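Local coordinates for GTP-binding protein (Thermus thermophilus, PDB 2DBY) that binds GDP in this crystal and is probably an ATPase of the OBG GTPase family that associates with the 70S ribosome and its large subunit, at residues R49-F57 / W329-W338. Residues are numbered along the deposited sequence; the frame is centred on the assembly and turned at random.
Sequences RLYALQRTF and WDKLVEAGGW
R49 lays its aliphatic chain over one face of the W329 indole. CD makes a CH-pi contact, 3.5 Å from the centroid of the five-membered ring, and CG lies over the centre of the indole. The chain bends at its third torsion, and the guanidinium stands nearly upright to the ring, their planes 83° apart. Salt bridges to D47 and D358 hold its charged end. Replacing W329 with an alanine would probably strip the R49 methylenes of their aromatic platform and open a gap beside A52, whose CB sits 3.8 Å from W329 CZ3. L53 points CD2 between L332 and V333, 3.8 Å from V333 CG2. Here helix 48-57 of the OBG-type G region packs on helix 329-335 of the C-terminal, ubiquitin-clan domain, the short segments running 29° from parallel. V333 is a knob in a hole formed by A52, L53, R55 and T56. R55 reaches across to V333 CG1 with NH2. One water bridges the two helices: it donates to V333 O, meets T56 OG1 at 2.7 Å and weakly accepts from R55 NH2. T56 turns its other branch to the helix end. CG2 is anti to the backbone N and lies 3.6 Å from G336 C, where the chain leaves the helix with positive phi. A second water donates to G336 O and, weakly, to T56 O. F57 takes L332 CD2 at its ring edge, in plane, 3.6 Å from CZ. Its CE2 also approaches W338 CD1 at 3.5 Å, with the rings oblique at 41°; W338 NE1 bonds to A290 O.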
loop_
_atom_site.group_PDB
_atom_site.type_symbol
_atom_site.label_atom_id
_atom_site.label_comp_id
_atom_site.label_asym_id
_atom_site.label_seq_id
_atom_site.Cartn_x
_atom_site.Cartn_y
_atom_site.Cartn_z
ATOM N N ARG A 49 3.080 -18.378 4.416
ATOM C CA ARG A 49 2.538 -18.737 5.725
ATOM C C ARG A 49 1.166 -19.380 5.548
ATOM O O ARG A 49 0.739 -20.199 6.363
ATOM C CB ARG A 49 2.449 -17.496 6.616
ATOM C CG ARG A 49 3.822 -16.900 6.928
ATOM C CD ARG A 49 3.715 -15.551 7.638
ATOM N NE ARG A 49 3.098 -14.525 6.781
ATOM C CZ ARG A 49 2.892 -13.265 7.148
ATOM N NH1 ARG A 49 3.258 -12.859 8.348
ATOM N NH2 ARG A 49 2.292 -12.410 6.321
ATOM N N LEU A 50 0.472 -19.032 4.466
ATOM C CA LEU A 50 -0.824 -19.647 4.226
ATOM C C LEU A 50 -0.641 -21.153 4.021
ATOM O O LEU A 50 -1.439 -21.954 4.511
ATOM C CB LEU A 50 -1.473 -19.067 2.970
ATOM C CG LEU A 50 -1.971 -17.635 3.105
ATOM C CD1 LEU A 50 -2.369 -17.129 1.709
ATOM C CD2 LEU A 50 -3.199 -17.614 4.047
ATOM N N TYR A 51 0.390 -21.537 3.272
ATOM C CA TYR A 51 0.630 -22.952 3.002
ATOM C C TYR A 51 1.142 -23.678 4.230
ATOM O O TYR A 51 0.848 -24.864 4.420
ATOM C CB TYR A 51 1.617 -23.110 1.842
ATOM C CG TYR A 51 0.985 -22.653 0.553
ATOM C CD1 TYR A 51 -0.147 -23.302 0.057
ATOM C CD2 TYR A 51 1.432 -21.506 -0.102
ATOM C CE1 TYR A 51 -0.832 -22.821 -1.050
ATOM C CE2 TYR A 51 0.750 -21.012 -1.215
ATOM C CZ TYR A 51 -0.384 -21.677 -1.677
ATOM O OH TYR A 51 -1.095 -21.183 -2.750
ATOM N N ALA A 52 1.900 -22.966 5.055
ATOM C CA ALA A 52 2.429 -23.530 6.291
ATOM C C ALA A 52 1.232 -23.863 7.203
ATOM O O ALA A 52 1.181 -24.939 7.796
ATOM C CB ALA A 52 3.368 -22.525 6.981
ATOM N N LEU A 53 0.278 -22.942 7.310
ATOM C CA LEU A 53 -0.926 -23.171 8.119
ATOM C C LEU A 53 -1.777 -24.264 7.512
ATOM O O LEU A 53 -2.381 -25.080 8.225
ATOM C CB LEU A 53 -1.736 -21.885 8.221
ATOM C CG LEU A 53 -1.069 -20.914 9.184
ATOM C CD1 LEU A 53 -1.640 -19.502 8.983
ATOM C CD2 LEU A 53 -1.263 -21.410 10.611
ATOM N N GLN A 54 -1.821 -24.294 6.186
ATOM C CA GLN A 54 -2.587 -25.295 5.480
ATOM C C GLN A 54 -2.076 -26.695 5.821
ATOM O O GLN A 54 -2.875 -27.588 6.037
ATOM C CB GLN A 54 -2.509 -25.070 3.971
ATOM C CG GLN A 54 -3.106 -26.198 3.134
ATOM C CD GLN A 54 -2.902 -25.981 1.640
ATOM O OE1 GLN A 54 -1.779 -26.008 1.153
ATOM N NE2 GLN A 54 -3.989 -25.754 0.913
ATOM N N ARG A 55 -0.759 -26.894 5.876
ATOM C CA ARG A 55 -0.251 -28.232 6.206
ATOM C C ARG A 55 -0.609 -28.574 7.652
ATOM O O ARG A 55 -0.947 -29.723 7.969
ATOM C CB ARG A 55 1.277 -28.333 6.026
ATOM C CG ARG A 55 1.828 -29.667 6.540
ATOM C CD ARG A 55 3.324 -29.651 6.822
ATOM N NE ARG A 55 3.721 -28.781 7.931
ATOM C CZ ARG A 55 3.561 -29.053 9.225
ATOM N NH1 ARG A 55 2.995 -30.196 9.621
ATOM N NH2 ARG A 55 4.002 -28.179 10.133
ATOM N N THR A 56 -0.545 -27.580 8.528
ATOM C CA THR A 56 -0.875 -27.796 9.931
ATOM C C THR A 56 -2.306 -28.292 10.126
ATOM O O THR A 56 -2.563 -29.133 10.985
ATOM C CB THR A 56 -0.686 -26.497 10.744
ATOM O OG1 THR A 56 0.703 -26.141 10.757
ATOM C CG2 THR A 56 -1.183 -26.671 12.186
ATOM N N PHE A 57 -3.238 -27.801 9.314
ATOM C CA PHE A 57 -4.631 -28.195 9.469
ATOM C C PHE A 57 -5.145 -29.257 8.500
ATOM O O PHE A 57 -6.328 -29.582 8.488
ATOM C CB PHE A 57 -5.511 -26.935 9.448
ATOM C CG PHE A 57 -5.308 -26.044 10.652
ATOM C CD1 PHE A 57 -4.481 -24.919 10.597
ATOM C CD2 PHE A 57 -5.910 -26.363 11.863
ATOM C CE1 PHE A 57 -4.256 -24.125 11.736
ATOM C CE2 PHE A 57 -5.692 -25.583 13.007
ATOM C CZ PHE A 57 -4.866 -24.464 12.946
ATOM N N TRP A 329 1.244 -16.969 13.954
ATOM C CA TRP A 329 1.106 -18.107 13.065
ATOM C C TRP A 329 2.197 -19.152 13.252
ATOM O O TRP A 329 1.935 -20.345 13.138
ATOM C CB TRP A 329 1.116 -17.651 11.596
ATOM C CG TRP A 329 2.485 -17.232 11.148
ATOM C CD1 TRP A 329 3.078 -16.015 11.348
ATOM C CD2 TRP A 329 3.463 -18.052 10.500
ATOM N NE1 TRP A 329 4.358 -16.025 10.872
ATOM C CE2 TRP A 329 4.624 -17.265 10.345
ATOM C CE3 TRP A 329 3.476 -19.379 10.041
ATOM C CZ2 TRP A 329 5.789 -17.756 9.752
ATOM C CZ3 TRP A 329 4.648 -19.867 9.443
ATOM C CH2 TRP A 329 5.779 -19.052 9.310
ATOM N N ASP A 330 3.415 -18.700 13.526
ATOM C CA ASP A 330 4.530 -19.623 13.666
ATOM C C ASP A 330 4.390 -20.512 14.895
ATOM O O ASP A 330 4.844 -21.660 14.892
ATOM C CB ASP A 330 5.854 -18.867 13.729
ATOM C CG ASP A 330 5.840 -17.759 14.750
ATOM O OD1 ASP A 330 6.810 -17.640 15.528
ATOM O OD2 ASP A 330 4.865 -16.997 14.769
ATOM N N LYS A 331 3.751 -19.983 15.934
ATOM C CA LYS A 331 3.559 -20.756 17.158
ATOM C C LYS A 331 2.401 -21.729 16.960
ATOM O O LYS A 331 2.380 -22.810 17.558
ATOM C CB LYS A 331 3.279 -19.825 18.349
ATOM C CG LYS A 331 4.391 -18.843 18.667
ATOM C CD LYS A 331 5.738 -19.515 18.884
ATOM C CE LYS A 331 5.767 -20.396 20.141
ATOM N NZ LYS A 331 7.104 -21.055 20.319
ATOM N N LEU A 332 1.417 -21.359 16.141
ATOM C CA LEU A 332 0.317 -22.279 15.886
ATOM C C LEU A 332 0.896 -23.444 15.068
ATOM O O LEU A 332 0.556 -24.614 15.280
ATOM C CB LEU A 332 -0.811 -21.594 15.096
ATOM C CG LEU A 332 -2.081 -22.413 14.843
ATOM C CD1 LEU A 332 -2.626 -22.969 16.183
ATOM C CD2 LEU A 332 -3.136 -21.512 14.164
ATOM N N VAL A 333 1.761 -23.118 14.113
ATOM C CA VAL A 333 2.378 -24.156 13.286
ATOM C C VAL A 333 3.292 -25.034 14.158
ATOM O O VAL A 333 3.275 -26.264 14.046
ATOM C CB VAL A 333 3.215 -23.534 12.139
ATOM C CG1 VAL A 333 4.018 -24.613 11.396
ATOM C CG2 VAL A 333 2.262 -22.828 11.140
ATOM N N GLU A 334 4.092 -24.400 15.004
ATOM C CA GLU A 334 5.011 -25.157 15.861
ATOM C C GLU A 334 4.253 -26.099 16.795
ATOM O O GLU A 334 4.697 -27.225 17.046
ATOM C CB GLU A 334 5.885 -24.214 16.686
ATOM C CG GLU A 334 6.889 -24.966 17.579
ATOM C CD GLU A 334 7.810 -24.025 18.328
ATOM O OE1 GLU A 334 8.721 -24.516 19.036
ATOM O OE2 GLU A 334 7.631 -22.794 18.208
ATOM N N ALA A 335 3.114 -25.644 17.314
ATOM C CA ALA A 335 2.308 -26.477 18.208
ATOM C C ALA A 335 1.620 -27.632 17.473
ATOM O O ALA A 335 1.496 -28.736 18.016
ATOM C CB ALA A 335 1.266 -25.626 18.918
ATOM N N GLY A 336 1.152 -27.377 16.252
ATOM C CA GLY A 336 0.499 -28.408 15.470
ATOM C C GLY A 336 -1.022 -28.313 15.389
ATOM O O GLY A 336 -1.677 -29.202 14.852
ATOM N N GLY A 337 -1.582 -27.224 15.894
ATOM C CA GLY A 337 -3.024 -27.060 15.855
ATOM C C GLY A 337 -3.502 -26.206 17.012
ATOM O O GLY A 337 -2.709 -25.808 17.859
ATOM N N TRP A 338 -4.802 -25.922 17.041
ATOM C CA TRP A 338 -5.376 -25.097 18.091
ATOM C C TRP A 338 -5.412 -25.824 19.425
ATOM O O TRP A 338 -5.008 -25.268 20.445
ATOM C CB TRP A 338 -6.797 -24.682 17.736
ATOM C CG TRP A 338 -6.900 -23.600 16.710
ATOM C CD1 TRP A 338 -7.326 -23.730 15.423
ATOM C CD2 TRP A 338 -6.627 -22.209 16.908
ATOM N NE1 TRP A 338 -7.345 -22.499 14.803
ATOM C CE2 TRP A 338 -6.919 -21.549 15.693
ATOM C CE3 TRP A 338 -6.170 -21.458 17.994
ATOM C CZ2 TRP A 338 -6.769 -20.177 15.536
ATOM C CZ3 TRP A 338 -6.016 -20.079 17.835
ATOM C CH2 TRP A 338 -6.317 -19.457 16.610
HETATM O O HOH W 1 2.189 -27.802 12.310
HETATM O O HOH W 2 -4.176 -29.958 13.973
#